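Local coordinates for protein aspartate--tRNA(Asp/Asn) ligase (Sulfolobus tokodaii, PDB 1WYD) that probably attaches aspartate to both tRNA(Asp) and tRNA(Asn), first activating the amino acid with ATP and then transferring it to the tRNA acceptor end, at residues Ala140-Arg145 with Lys254-Glu259. Residues are numbered along the deposited sequence; the frame is centred on the assembly and turned at random.
Sequences ALKAFR and KEEGKE
Lys142 sets off with CG beside its own carbonyl carbon, opposite the backbone N (chi1 -165°), then bends at chi2 and chi3, which brings its ammonium group to Glu256, whose chain runs out extended beyond CG from the last turn of helix 235-256. The two side chains approach from opposite directions and meet only at their ends, in a single hydrogen-bonded salt bridge: Lys142 NZ donates to Glu256 OE1 at 2.9 Å. OE1 accepts through its syn lone pair, on the side of the other carboxylate oxygen. The grip is nevertheless one-sided, since Lys142 NZ stays 3.9 Å from Glu256 OE2. Of the lysine's carbons, CE alone comes near, 4.0 Å from Glu256 OE1, and the pair buries little surface. Glu256 is exposed and Lys142 partly so, which places the bridge at the protein surface, where solvent would probably weaken its pull. A methionine in place of Lys142 would probably leave the Glu256 carboxylate without its cationic mate and free to turn. Directly after Glu256 the chain departs from helical geometry at Gly257, which is also the N-cap of helix 258-264, so the bridge ties the mid-part of helix 128-150 to the junction of two successive helices. On the same helix as Lys142, Arg145 reaches a salt bridge with Glu155 of the second subunit, the buried Ala143 packs on Ile249 and Thr252 of helix 235-256, and Leu141 and Phe144 turn to strands 201-209 and 222-231, antiparallel neighbours in the class II catalytic sheet.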
# COMPACT_ATOMS: atom_id res chain seq x y z
N ALA B 140 -6.36 -10.80 0.47
CA ALA B 140 -6.07 -10.69 1.88
C ALA B 140 -5.91 -9.23 2.28
O ALA B 140 -6.20 -8.84 3.41
CB ALA B 140 -4.86 -11.49 2.23
N LEU B 141 -5.43 -8.42 1.36
CA LEU B 141 -5.18 -7.02 1.67
C LEU B 141 -6.49 -6.23 1.70
O LEU B 141 -6.70 -5.32 2.54
CB LEU B 141 -4.16 -6.42 0.68
CG LEU B 141 -2.72 -6.99 0.79
CD1 LEU B 141 -1.95 -6.80 -0.51
CD2 LEU B 141 -1.93 -6.38 1.95
N LYS B 142 -7.36 -6.57 0.75
CA LYS B 142 -8.68 -6.00 0.63
C LYS B 142 -9.42 -6.25 1.95
O LYS B 142 -9.95 -5.31 2.54
CB LYS B 142 -9.41 -6.64 -0.58
CG LYS B 142 -10.65 -5.90 -1.03
CD LYS B 142 -11.78 -6.83 -1.50
CE LYS B 142 -12.06 -7.96 -0.48
NZ LYS B 142 -13.47 -8.47 -0.49
N ALA B 143 -9.39 -7.48 2.45
CA ALA B 143 -10.16 -7.84 3.64
C ALA B 143 -9.58 -7.17 4.85
O ALA B 143 -10.31 -6.86 5.82
CB ALA B 143 -10.20 -9.36 3.87
N PHE B 144 -8.27 -6.94 4.80
CA PHE B 144 -7.56 -6.30 5.90
C PHE B 144 -8.05 -4.86 6.00
O PHE B 144 -8.34 -4.38 7.07
CB PHE B 144 -6.05 -6.35 5.61
CG PHE B 144 -5.19 -5.53 6.55
CD1 PHE B 144 -4.87 -6.02 7.83
CD2 PHE B 144 -4.65 -4.30 6.13
CE1 PHE B 144 -4.08 -5.30 8.70
CE2 PHE B 144 -3.83 -3.54 7.00
CZ PHE B 144 -3.53 -4.06 8.30
N ARG B 145 -8.10 -4.16 4.87
CA ARG B 145 -8.40 -2.75 4.91
C ARG B 145 -9.90 -2.57 5.21
O ARG B 145 -10.29 -1.70 5.99
CB ARG B 145 -8.01 -2.10 3.61
CG ARG B 145 -6.50 -2.05 3.37
CD ARG B 145 -6.14 -1.14 2.22
NE ARG B 145 -4.75 -1.27 1.81
CZ ARG B 145 -4.31 -2.07 0.84
NH1 ARG B 145 -5.17 -2.83 0.18
NH2 ARG B 145 -3.00 -2.11 0.52
N LYS B 254 -11.88 -18.01 2.09
CA LYS B 254 -12.89 -19.10 2.01
C LYS B 254 -14.06 -18.92 1.04
O LYS B 254 -14.52 -19.89 0.45
CB LYS B 254 -13.41 -19.47 3.40
CG LYS B 254 -12.53 -20.47 4.12
CD LYS B 254 -12.99 -20.75 5.55
CE LYS B 254 -11.85 -21.40 6.34
NZ LYS B 254 -12.17 -21.64 7.80
N GLU B 255 -14.52 -17.69 0.84
CA GLU B 255 -15.63 -17.42 -0.08
C GLU B 255 -15.20 -16.97 -1.47
O GLU B 255 -15.71 -17.47 -2.47
CB GLU B 255 -16.55 -16.35 0.51
CG GLU B 255 -17.53 -16.85 1.55
CD GLU B 255 -18.12 -15.72 2.38
OE1 GLU B 255 -18.61 -16.00 3.49
OE2 GLU B 255 -18.10 -14.55 1.92
N GLU B 256 -14.29 -16.01 -1.52
CA GLU B 256 -13.86 -15.40 -2.78
C GLU B 256 -12.62 -16.07 -3.38
O GLU B 256 -12.30 -15.86 -4.53
CB GLU B 256 -13.58 -13.92 -2.54
CG GLU B 256 -14.74 -12.95 -2.81
CD GLU B 256 -14.33 -11.50 -2.58
OE1 GLU B 256 -14.49 -11.03 -1.45
OE2 GLU B 256 -13.82 -10.82 -3.53
N GLY B 257 -11.93 -16.89 -2.58
CA GLY B 257 -10.82 -17.67 -3.10
C GLY B 257 -11.00 -19.18 -3.06
O GLY B 257 -10.02 -19.92 -2.89
N LYS B 258 -12.24 -19.64 -3.20
CA LYS B 258 -12.62 -21.05 -3.15
C LYS B 258 -11.79 -21.84 -4.13
O LYS B 258 -11.19 -22.86 -3.77
CB LYS B 258 -14.08 -21.17 -3.57
CG LYS B 258 -14.89 -22.26 -2.91
CD LYS B 258 -16.33 -22.25 -3.46
CE LYS B 258 -17.01 -23.64 -3.35
NZ LYS B 258 -18.32 -23.70 -4.11
N GLU B 259 -11.74 -21.32 -5.36
CA GLU B 259 -11.05 -21.93 -6.50
C GLU B 259 -9.54 -21.98 -6.27
O GLU B 259 -8.88 -22.98 -6.56
CB GLU B 259 -11.48 -21.20 -7.80
CG GLU B 259 -10.84 -21.66 -9.10
CD GLU B 259 -10.44 -20.49 -10.03
OE1 GLU B 259 -11.35 -19.75 -10.52
OE2 GLU B 259 -9.21 -20.31 -10.29